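PDB 4V1T: LYND from Lyngbya aestuarii, which probably converts cysteine residues of precursor peptides to thiazolines as an ATP-dependent cyclodehydratase of the YcaO family. Local coordinates for residues B[549-554]-B[622-627]; B[272-275]-B[280-283]; B[508-511]-B[515-518]; B[204-209]-B[312-317]. One frame throughout, in Å; residues are numbered along the deposited sequence.

Contact 1: B[549-554]-B[622-627]. With PO4 (phosphate ion), chain P.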
loop_
_atom_site.group_PDB
_atom_site.type_symbol
_atom_site.label_atom_id
_atom_site.label_comp_id
_atom_site.label_asym_id
_atom_site.label_seq_id
_atom_site.Cartn_x
_atom_site.Cartn_y
_atom_site.Cartn_z
ATOM N N LEU B 549 4.304 17.414 -27.719
ATOM C CA LEU B 549 4.495 17.766 -29.129
ATOM C C LEU B 549 5.728 18.659 -29.374
ATOM O O LEU B 549 6.495 18.407 -30.302
ATOM C CB LEU B 549 3.245 18.454 -29.671
ATOM C CG LEU B 549 1.958 17.621 -29.745
ATOM C CD1 LEU B 549 0.888 18.403 -30.485
ATOM C CD2 LEU B 549 2.171 16.277 -30.428
ATOM N N VAL B 550 5.924 19.686 -28.550
ATOM C CA VAL B 550 7.056 20.594 -28.742
ATOM C C VAL B 550 8.349 19.875 -28.387
ATOM O O VAL B 550 9.405 20.158 -28.955
ATOM C CB VAL B 550 6.944 21.903 -27.894
ATOM C CG1 VAL B 550 8.188 22.775 -28.058
ATOM C CG2 VAL B 550 5.698 22.700 -28.281
ATOM N N GLU B 551 8.256 18.937 -27.451
ATOM C CA GLU B 551 9.397 18.100 -27.095
ATOM C C GLU B 551 9.885 17.303 -28.297
ATOM O O GLU B 551 11.069 17.317 -28.606
ATOM C CB GLU B 551 9.025 17.145 -25.956
ATOM C CG GLU B 551 10.063 16.082 -25.609
ATOM C CD GLU B 551 9.456 14.939 -24.822
ATOM O OE1 GLU B 551 8.707 15.201 -23.859
ATOM O OE2 GLU B 551 9.711 13.776 -25.182
ATOM N N ARG B 552 8.967 16.612 -28.968
ATOM C CA ARG B 552 9.335 15.731 -30.083
ATOM C C ARG B 552 9.819 16.549 -31.273
ATOM O O ARG B 552 10.771 16.155 -31.956
ATOM C CB ARG B 552 8.173 14.855 -30.544
ATOM C CG ARG B 552 7.251 14.345 -29.473
ATOM C CD ARG B 552 7.862 13.317 -28.561
ATOM N NE ARG B 552 6.859 12.319 -28.195
ATOM C CZ ARG B 552 6.962 11.460 -27.196
ATOM N NH1 ARG B 552 8.014 11.474 -26.400
ATOM N NH2 ARG B 552 5.985 10.600 -26.979
ATOM N N ASP B 553 9.140 17.671 -31.519
ATOM C CA ASP B 553 9.513 18.593 -32.580
ATOM C C ASP B 553 10.942 19.070 -32.355
ATOM O O ASP B 553 11.766 19.015 -33.266
ATOM C CB ASP B 553 8.540 19.773 -32.640
ATOM C CG ASP B 553 8.847 20.727 -33.767
ATOM O OD1 ASP B 553 9.697 21.624 -33.568
ATOM O OD2 ASP B 553 8.228 20.594 -34.848
ATOM N N GLY B 554 11.231 19.508 -31.132
ATOM C CA GLY B 554 12.566 19.953 -30.768
ATOM C C GLY B 554 13.622 18.882 -30.965
ATOM O O GLY B 554 14.714 19.159 -31.480
ATOM N N LEU B 622 19.403 8.584 -23.519
ATOM C CA LEU B 622 18.970 9.953 -23.477
ATOM C C LEU B 622 17.481 10.047 -23.159
ATOM O O LEU B 622 16.741 9.062 -23.258
ATOM C CB LEU B 622 19.320 10.643 -24.792
ATOM C CG LEU B 622 19.039 9.826 -26.042
ATOM C CD1 LEU B 622 17.570 9.915 -26.357
ATOM C CD2 LEU B 622 19.870 10.314 -27.213
ATOM N N GLY B 623 17.055 11.233 -22.754
ATOM C CA GLY B 623 15.687 11.458 -22.327
ATOM C C GLY B 623 15.321 12.898 -22.584
ATOM O O GLY B 623 16.189 13.770 -22.593
ATOM N N PHE B 624 14.035 13.147 -22.801
ATOM C CA PHE B 624 13.578 14.465 -23.229
ATOM C C PHE B 624 12.486 15.012 -22.338
ATOM O O PHE B 624 11.817 14.267 -21.610
ATOM C CB PHE B 624 13.039 14.391 -24.647
ATOM C CG PHE B 624 13.854 13.549 -25.557
ATOM C CD1 PHE B 624 15.123 13.939 -25.924
ATOM C CD2 PHE B 624 13.338 12.369 -26.068
ATOM C CE1 PHE B 624 15.868 13.165 -26.783
ATOM C CE2 PHE B 624 14.072 11.592 -26.926
ATOM C CZ PHE B 624 15.338 11.992 -27.290
ATOM N N GLY B 625 12.307 16.323 -22.412
ATOM C CA GLY B 625 11.279 17.004 -21.650
ATOM C C GLY B 625 11.127 18.430 -22.136
ATOM O O GLY B 625 12.101 19.072 -22.519
ATOM N N ALA B 626 9.893 18.914 -22.141
ATOM C CA ALA B 626 9.612 20.304 -22.444
ATOM C C ALA B 626 8.517 20.787 -21.512
ATOM O O ALA B 626 7.627 20.027 -21.140
ATOM C CB ALA B 626 9.188 20.470 -23.903
ATOM N N HIS B 627 8.602 22.053 -21.125
ATOM C CA HIS B 627 7.646 22.638 -20.198
ATOM C C HIS B 627 7.818 24.145 -20.248
ATOM O O HIS B 627 8.852 24.622 -20.711
ATOM C CB HIS B 627 7.891 22.113 -18.780
ATOM C CG HIS B 627 6.708 22.245 -17.873
ATOM N ND1 HIS B 627 6.539 23.313 -17.021
ATOM C CD2 HIS B 627 5.642 21.437 -17.679
ATOM C CE1 HIS B 627 5.417 23.160 -16.340
ATOM N NE2 HIS B 627 4.852 22.030 -16.723
HETATM P P PO4 P . 6.658 8.776 -23.477
HETATM O O1 PO4 P . 7.184 8.236 -24.796
HETATM O O2 PO4 P . 5.368 9.521 -23.706
HETATM O O3 PO4 P . 7.698 9.694 -22.879
HETATM O O4 PO4 P . 6.370 7.596 -22.571
HETATM O O HOH W 1 7.611 16.853 -22.293
HETATM O O HOH W 2 9.329 13.301 -21.784
#
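Glu551 of helix 538-561 lays its side chain over Phe624, Gly625 and Ala626 of strand 621-626, a helix-on-sheet packing in the YcaO domain. The strand borders an antiparallel three-stranded sheet, and the short axes of helix and strand pass 7.2 Å apart at 128°. At the base of the side chain, Glu551 CB meets Ala626 CB at 3.9 Å. With CG anti to the backbone N (chi1 172°) and the chain extended beyond it, the carboxylate is carried along the strand to Phe624. The two side chains cross at about a right angle there: OE2 lies 3.4 Å from Phe624 CB and near the ring plane, at the ring's edge, while carboxylate and ring planes are 39° apart. Phe624 then leads away from Glu551 and packs against Val555 and Trp558, further along the same helix. On OE2, Arg552 NH1 forms a salt bridge whose hydrogen bond is bent and weak; Asn530 takes the NE end of this arginine, and a phosphate ion, probably from the crystallisation liquor, lies at the guanidinium edge. The Glu551 side chain is about 4 Å from a bound magnesium ion, and its partners probably help hold it there beside the nucleotide site. No direct hydrogen bond joins the two segments. Two waters bridge them instead, both donating to Glu551 OE1; one also donates to Phe624 O at 2.7 Å, and the other accepts from Ala626 N at 3.1 Å.

Contact 2: B[272-275]-B[280-283]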
loop_
_atom_site.group_PDB
_atom_site.type_symbol
_atom_site.label_atom_id
_atom_site.label_comp_id
_atom_site.label_asym_id
_atom_site.label_seq_id
_atom_site.Cartn_x
_atom_site.Cartn_y
_atom_site.Cartn_z
ATOM N N HIS B 272 -32.232 -9.327 2.230
ATOM C CA HIS B 272 -33.468 -9.387 2.980
ATOM C C HIS B 272 -33.659 -8.116 3.808
ATOM O O HIS B 272 -34.738 -7.552 3.823
ATOM C CB HIS B 272 -33.475 -10.612 3.890
ATOM C CG HIS B 272 -34.677 -10.705 4.771
ATOM N ND1 HIS B 272 -35.910 -11.108 4.307
ATOM C CD2 HIS B 272 -34.838 -10.457 6.092
ATOM C CE1 HIS B 272 -36.780 -11.098 5.298
ATOM N NE2 HIS B 272 -36.156 -10.707 6.394
ATOM N N VAL B 273 -32.598 -7.662 4.467
ATOM C CA VAL B 273 -32.680 -6.525 5.385
ATOM C C VAL B 273 -32.770 -5.208 4.627
ATOM O O VAL B 273 -33.136 -4.197 5.207
ATOM C CB VAL B 273 -31.470 -6.509 6.354
ATOM C CG1 VAL B 273 -31.548 -5.338 7.339
ATOM C CG2 VAL B 273 -31.419 -7.796 7.140
ATOM N N ASN B 274 -32.445 -5.220 3.334
ATOM C CA ASN B 274 -32.521 -4.004 2.513
ATOM C C ASN B 274 -33.759 -3.934 1.619
ATOM O O ASN B 274 -34.035 -2.887 1.040
ATOM C CB ASN B 274 -31.261 -3.852 1.655
ATOM C CG ASN B 274 -30.077 -3.253 2.418
ATOM O OD1 ASN B 274 -28.975 -3.199 1.885
ATOM N ND2 ASN B 274 -30.293 -2.801 3.657
ATOM N N ALA B 275 -34.493 -5.034 1.498
ATOM C CA ALA B 275 -35.768 -5.014 0.786
ATOM C C ALA B 275 -36.657 -3.993 1.481
ATOM O O ALA B 275 -37.100 -3.019 0.873
ATOM C CB ALA B 275 -36.415 -6.387 0.786
ATOM N N THR B 280 -29.444 0.114 5.773
ATOM C CA THR B 280 -29.202 -0.128 7.192
ATOM C C THR B 280 -28.146 -1.220 7.405
ATOM O O THR B 280 -27.681 -1.430 8.520
ATOM C CB THR B 280 -30.500 -0.520 7.920
ATOM O OG1 THR B 280 -31.078 -1.665 7.292
ATOM C CG2 THR B 280 -31.507 0.615 7.872
ATOM N N VAL B 281 -27.773 -1.913 6.333
ATOM C CA VAL B 281 -26.766 -2.971 6.400
ATOM C C VAL B 281 -25.450 -2.462 5.817
ATOM O O VAL B 281 -25.441 -1.816 4.775
ATOM C CB VAL B 281 -27.217 -4.226 5.639
ATOM C CG1 VAL B 281 -27.340 -3.921 4.161
ATOM C CG2 VAL B 281 -26.236 -5.375 5.859
ATOM N N PHE B 282 -24.345 -2.762 6.492
ATOM C CA PHE B 282 -23.056 -2.172 6.153
ATOM C C PHE B 282 -22.066 -3.160 5.554
ATOM O O PHE B 282 -21.333 -2.821 4.622
ATOM C CB PHE B 282 -22.436 -1.544 7.402
ATOM C CG PHE B 282 -23.230 -0.394 7.957
ATOM C CD1 PHE B 282 -23.105 0.879 7.416
ATOM C CD2 PHE B 282 -24.114 -0.588 9.009
ATOM C CE1 PHE B 282 -23.838 1.942 7.924
ATOM C CE2 PHE B 282 -24.851 0.470 9.522
ATOM C CZ PHE B 282 -24.714 1.737 8.977
ATOM N N PHE B 283 -22.046 -4.378 6.084
ATOM C CA PHE B 283 -20.946 -5.289 5.836
ATOM C C PHE B 283 -20.774 -5.587 4.340
ATOM O O PHE B 283 -21.755 -5.645 3.597
ATOM C CB PHE B 283 -21.137 -6.588 6.638
ATOM C CG PHE B 283 -22.354 -7.399 6.243
ATOM C CD1 PHE B 283 -22.314 -8.270 5.164
ATOM C CD2 PHE B 283 -23.520 -7.320 6.979
ATOM C CE1 PHE B 283 -23.417 -9.024 4.814
ATOM C CE2 PHE B 283 -24.632 -8.070 6.635
ATOM C CZ PHE B 283 -24.585 -8.920 5.545
#
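This is a surface contact at a helix-to-loop turn, where the C-terminal part of helix 250-275 meets the chain just after it has reversed direction. Four residues intervene, and the backbones stay well apart: the CA atoms of Val273 and Val281 are 7.0 Å from each other, and those of Asn274 and Thr280 6.9 Å. Side chains make the contact, and no hydrogen bond passes directly between the two segments. Val273 points at the loop and touches it with one branch, CG1 lying 3.7 Å from Thr280 OG1. That methyl is anti to the backbone N (chi1 -179°), which turns it outward from the helix to the threonine. The two side chains meet at a slant, a methyl against the flank of a hydroxyl whose hydrogen-bond partner is Ala277 O in the turn itself. Asn274 starts alongside the loop and turns its amide toward it, though the detail of its fit against Val281 is doubtful, the two being modelled too close. Its ND2 comes to 3.7 Å from Thr280 N and 3.9 Å from Thr280 OG1, and it also makes a weak hydrogen bond to Ala277 O. Both polar groups thus converge on one carbonyl of the connection, a pattern that ties each segment to the turn rather than to the other. Beyond the pair, Val273 rests on Val105 of helix 103-109, Val281 lies against Lys270, one turn before Asn274 on helix 250-275, and the chain then runs on past Phe283, whose carbonyl receives Lys270 NZ, toward strand 289-294.

Contact 3: B[508-511]-B[515-518]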
loop_
_atom_site.group_PDB
_atom_site.type_symbol
_atom_site.label_atom_id
_atom_site.label_comp_id
_atom_site.label_asym_id
_atom_site.label_seq_id
_atom_site.Cartn_x
_atom_site.Cartn_y
_atom_site.Cartn_z
ATOM N N PRO B 508 -8.821 11.662 -39.846
ATOM C CA PRO B 508 -9.200 10.251 -39.961
ATOM C C PRO B 508 -9.145 9.552 -38.595
ATOM O O PRO B 508 -8.232 9.795 -37.816
ATOM C CB PRO B 508 -8.178 9.676 -40.954
ATOM C CG PRO B 508 -7.096 10.697 -41.070
ATOM C CD PRO B 508 -7.699 12.017 -40.730
ATOM N N THR B 509 -10.134 8.712 -38.316
ATOM C CA THR B 509 -10.216 7.990 -37.058
ATOM C C THR B 509 -8.951 7.176 -36.823
ATOM O O THR B 509 -8.543 6.959 -35.679
ATOM C CB THR B 509 -11.458 7.071 -37.036
ATOM O OG1 THR B 509 -12.635 7.843 -37.323
ATOM C CG2 THR B 509 -11.632 6.421 -35.686
ATOM N N ALA B 510 -8.316 6.749 -37.910
ATOM C CA ALA B 510 -7.115 5.920 -37.829
ATOM C C ALA B 510 -5.953 6.642 -37.149
ATOM O O ALA B 510 -5.039 6.001 -36.627
ATOM C CB ALA B 510 -6.709 5.458 -39.220
ATOM N N LEU B 511 -5.981 7.973 -37.173
ATOM C CA LEU B 511 -4.944 8.777 -36.526
ATOM C C LEU B 511 -5.250 9.089 -35.059
ATOM O O LEU B 511 -4.342 9.367 -34.281
ATOM C CB LEU B 511 -4.746 10.095 -37.278
ATOM C CG LEU B 511 -3.773 10.086 -38.461
ATOM C CD1 LEU B 511 -3.745 11.462 -39.088
ATOM C CD2 LEU B 511 -2.369 9.686 -38.030
ATOM N N HIS B 515 -4.820 1.170 -32.868
ATOM C CA HIS B 515 -5.340 -0.068 -33.417
ATOM C C HIS B 515 -6.708 0.093 -34.066
ATOM O O HIS B 515 -7.585 -0.733 -33.867
ATOM C CB HIS B 515 -5.397 -1.156 -32.333
ATOM C CG HIS B 515 -4.073 -1.429 -31.691
ATOM N ND1 HIS B 515 -3.726 -0.921 -30.460
ATOM C CD2 HIS B 515 -3.002 -2.135 -32.123
ATOM C CE1 HIS B 515 -2.503 -1.312 -30.152
ATOM N NE2 HIS B 515 -2.040 -2.049 -31.145
ATOM N N TYR B 516 -6.882 1.159 -34.843
ATOM C CA TYR B 516 -8.070 1.302 -35.676
ATOM C C TYR B 516 -7.885 0.409 -36.884
ATOM O O TYR B 516 -6.897 0.543 -37.581
ATOM C CB TYR B 516 -8.264 2.748 -36.117
ATOM C CG TYR B 516 -9.423 2.932 -37.060
ATOM C CD1 TYR B 516 -10.720 3.093 -36.579
ATOM C CD2 TYR B 516 -9.230 2.932 -38.433
ATOM C CE1 TYR B 516 -11.787 3.249 -37.441
ATOM C CE2 TYR B 516 -10.294 3.092 -39.299
ATOM C CZ TYR B 516 -11.568 3.250 -38.793
ATOM O OH TYR B 516 -12.633 3.405 -39.632
ATOM N N PRO B 517 -8.832 -0.497 -37.150
ATOM C CA PRO B 517 -8.614 -1.404 -38.279
ATOM C C PRO B 517 -8.878 -0.751 -39.639
ATOM O O PRO B 517 -9.946 -0.162 -39.844
ATOM C CB PRO B 517 -9.624 -2.536 -38.026
ATOM C CG PRO B 517 -10.524 -2.066 -36.905
ATOM C CD PRO B 517 -10.197 -0.630 -36.618
ATOM N N LEU B 518 -7.904 -0.851 -40.538
ATOM C CA LEU B 518 -8.060 -0.396 -41.922
ATOM C C LEU B 518 -7.991 -1.579 -42.879
ATOM O O LEU B 518 -7.351 -2.579 -42.575
ATOM C CB LEU B 518 -6.983 0.625 -42.276
ATOM C CG LEU B 518 -7.134 2.010 -41.640
ATOM C CD1 LEU B 518 -5.928 2.868 -41.955
ATOM C CD2 LEU B 518 -8.401 2.702 -42.126
HETATM O O HOH W 3 -5.023 3.513 -35.383
#
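A compact helix-loop connection in the YcaO domain, made of the short helix 509-512 and the loop that follows it, folds Tyr516 back over Thr509 and Ala510. The helix directly continues strand 503-508, and the CA atoms of Ala510 and Tyr516 approach to 5.2 Å. Tyr516 carries most of the contact. Its CG stands anti to the backbone N (chi1 176°), which swings the ring across the start of the helix. Over one face lies Thr509: its CB makes a CH-pi contact 4.2 Å from the ring centroid and 24° off the normal, displaced toward the rim, and its methyl CG2 sits 3.6 Å from Tyr516 CD1. Ala510 N lies over the same face, also near the rim, whereas Pro517 CD lies over the rim of the opposite face. On the side of Thr509, out past the rim, Ala510 CB lies 3.7 Å from Tyr516 CD2 and reaches Leu518 CD1 at 3.8 Å. The second methyl of Leu518, CD2, lies in the ring plane at its edge. One water completes the closure, donating to Ala510 O at 2.8 Å and accepting from Tyr516 N at 3.0 Å. The polar ends lead away from this apolar patch: Tyr516 OH is hydrogen-bonded to Glu492 and Thr509 OG1 to Thr494, while Phe432 meets the tyrosine ring edge-to-face. Contact between the segments is therefore almost wholly apolar, with a single water linking their backbones, whereas the two hydroxyls tie the connection to strand 491-498, and the bond from Tyr516 OH to Glu492 probably steadies the far end of the ring.

Contact 4: B[204-209]-B[312-317]. With ZN (zinc ion), chain K.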
loop_
_atom_site.group_PDB
_atom_site.type_symbol
_atom_site.label_atom_id
_atom_site.label_comp_id
_atom_site.label_asym_id
_atom_site.label_seq_id
_atom_site.Cartn_x
_atom_site.Cartn_y
_atom_site.Cartn_z
ATOM N N TRP B 204 -22.278 -8.606 -16.790
ATOM C CA TRP B 204 -21.202 -9.518 -17.151
ATOM C C TRP B 204 -20.408 -8.972 -18.331
ATOM O O TRP B 204 -19.215 -9.237 -18.461
ATOM C CB TRP B 204 -21.751 -10.899 -17.482
ATOM C CG TRP B 204 -20.729 -11.806 -18.085
ATOM C CD1 TRP B 204 -19.863 -12.627 -17.419
ATOM C CD2 TRP B 204 -20.459 -11.971 -19.473
ATOM N NE1 TRP B 204 -19.063 -13.295 -18.320
ATOM C CE2 TRP B 204 -19.412 -12.914 -19.587
ATOM C CE3 TRP B 204 -20.996 -11.416 -20.636
ATOM C CZ2 TRP B 204 -18.902 -13.320 -20.820
ATOM C CZ3 TRP B 204 -20.486 -11.821 -21.864
ATOM C CH2 TRP B 204 -19.447 -12.764 -21.943
ATOM N N ASP B 205 -21.070 -8.190 -19.177
ATOM C CA ASP B 205 -20.412 -7.596 -20.325
ATOM C C ASP B 205 -19.433 -6.501 -19.895
ATOM O O ASP B 205 -18.380 -6.321 -20.526
ATOM C CB ASP B 205 -21.451 -7.026 -21.296
ATOM C CG ASP B 205 -21.048 -7.188 -22.742
ATOM O OD1 ASP B 205 -19.842 -7.333 -23.015
ATOM O OD2 ASP B 205 -21.946 -7.173 -23.602
ATOM N N CYS B 206 -19.791 -5.751 -18.851
ATOM C CA CYS B 206 -18.868 -4.785 -18.239
ATOM C C CYS B 206 -17.559 -5.470 -17.842
ATOM O O CYS B 206 -16.471 -4.945 -18.060
ATOM C CB CYS B 206 -19.482 -4.123 -16.996
ATOM S SG CYS B 206 -20.885 -3.027 -17.285
ATOM N N LEU B 207 -17.696 -6.646 -17.240
ATOM C CA LEU B 207 -16.555 -7.445 -16.806
ATOM C C LEU B 207 -15.821 -8.044 -18.013
ATOM O O LEU B 207 -14.590 -7.975 -18.116
ATOM C CB LEU B 207 -17.034 -8.550 -15.860
ATOM C CG LEU B 207 -16.031 -9.617 -15.438
ATOM C CD1 LEU B 207 -14.929 -9.023 -14.585
ATOM C CD2 LEU B 207 -16.731 -10.732 -14.694
ATOM N N ALA B 208 -16.577 -8.618 -18.938
ATOM C CA ALA B 208 -15.988 -9.274 -20.097
ATOM C C ALA B 208 -15.066 -8.324 -20.865
ATOM O O ALA B 208 -14.000 -8.720 -21.323
ATOM C CB ALA B 208 -17.079 -9.808 -21.002
ATOM N N HIS B 209 -15.478 -7.067 -20.981
ATOM C CA HIS B 209 -14.714 -6.061 -21.711
ATOM C C HIS B 209 -13.331 -5.860 -21.079
ATOM O O HIS B 209 -12.365 -5.581 -21.766
ATOM C CB HIS B 209 -15.483 -4.739 -21.746
ATOM C CG HIS B 209 -14.906 -3.718 -22.672
ATOM N ND1 HIS B 209 -14.012 -2.754 -22.259
ATOM C CD2 HIS B 209 -15.114 -3.495 -23.995
ATOM C CE1 HIS B 209 -13.688 -1.987 -23.287
ATOM N NE2 HIS B 209 -14.344 -2.416 -24.352
ATOM N N PRO B 312 -22.364 -1.642 -24.113
ATOM C CA PRO B 312 -23.319 -1.993 -25.182
ATOM C C PRO B 312 -24.541 -2.766 -24.697
ATOM O O PRO B 312 -25.552 -2.754 -25.370
ATOM C CB PRO B 312 -22.491 -2.874 -26.138
ATOM C CG PRO B 312 -21.175 -3.101 -25.472
ATOM C CD PRO B 312 -20.983 -2.000 -24.483
ATOM N N THR B 313 -24.450 -3.419 -23.543
ATOM C CA THR B 313 -25.528 -4.281 -23.063
ATOM C C THR B 313 -26.392 -3.600 -21.993
ATOM O O THR B 313 -27.601 -3.506 -22.151
ATOM C CB THR B 313 -24.952 -5.588 -22.485
ATOM O OG1 THR B 313 -24.059 -6.168 -23.434
ATOM C CG2 THR B 313 -26.040 -6.576 -22.172
ATOM N N CYS B 314 -25.765 -3.128 -20.914
ATOM C CA CYS B 314 -26.510 -2.564 -19.786
ATOM C C CYS B 314 -26.453 -1.035 -19.699
ATOM O O CYS B 314 -27.019 -0.449 -18.791
ATOM C CB CYS B 314 -26.005 -3.171 -18.475
ATOM S SG CYS B 314 -24.471 -2.447 -17.858
ATOM N N GLY B 315 -25.778 -0.392 -20.645
ATOM C CA GLY B 315 -25.598 1.055 -20.603
ATOM C C GLY B 315 -26.006 1.740 -21.895
ATOM O O GLY B 315 -26.785 1.194 -22.679
ATOM N N ASP B 316 -25.478 2.946 -22.095
ATOM C CA ASP B 316 -25.708 3.719 -23.305
ATOM C C ASP B 316 -24.426 3.780 -24.137
ATOM O O ASP B 316 -23.576 4.634 -23.907
ATOM C CB ASP B 316 -26.184 5.132 -22.952
ATOM C CG ASP B 316 -26.349 6.021 -24.183
ATOM O OD1 ASP B 316 -26.523 5.493 -25.308
ATOM O OD2 ASP B 316 -26.303 7.255 -24.013
ATOM N N PRO B 317 -24.296 2.896 -25.132
ATOM C CA PRO B 317 -23.043 2.818 -25.878
ATOM C C PRO B 317 -22.778 3.994 -26.817
ATOM O O PRO B 317 -21.740 4.015 -27.481
ATOM C CB PRO B 317 -23.198 1.521 -26.674
ATOM C CG PRO B 317 -24.663 1.393 -26.889
ATOM C CD PRO B 317 -25.304 1.956 -25.651
HETATM ZN ZN ZN K . -22.682 -3.585 -18.732
#
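Cys206 and Cys314 meet at a zinc ion, two of the four thiolates of a Cys4 site built from two CxxC motifs; Cys203 and Cys311 supply the others. From CB, 3.7 Å from the zinc, Cys206 runs out from the first turn of helix 204-213, its SG anti to the carbonyl carbon (chi1 -67°). That SG binds the zinc at 2.4 Å and lies 3.7 Å from Cys314 SG, a separation set by their common metal and too long for a disulfide. The metal thereby joins chain regions more than 100 residues apart, consistent with a structural zinc site. Beside it, Asp205 and Thr313, each pointing at the opposite segment, cross at about a right angle. Asp205 CB lies 4.0 Å from Thr313 CB, and Thr313 OG1 faces Asp205 OD2 in a hydrogen bond modelled so short that its detail is doubtful. Thr313 also packs on Lys171 and Leu174 of helix 165-176, which places the loop against a third element. Cys314 comes from the loop before helix 319-324, its SG turned between its own backbone N and carbonyl carbon (chi1 80°), and Cys314 SG binds the zinc ion ZN at 2.3 Å.

How the contacts relate
Contact 1 is the fully buried one, contacts 3 and 4 are partly buried, and contact 2 lies at the surface. Contacts 1 and 3 both belong to the YcaO domain, with nearest atoms about 10 Å apart, yet use no common helix or strand; in both, waters bridge segments that share no direct hydrogen bond, around a carboxylate near magnesium in one and an aromatic ring in the other. Contact 4 alone is held by a metal, and the loop it closes contains contact 2, about 27 Å away between centres, where a valine methyl meets a threonine hydroxyl near the end of a helix. Contacts 2 and 4 both lie across the chain's centre from contact 1.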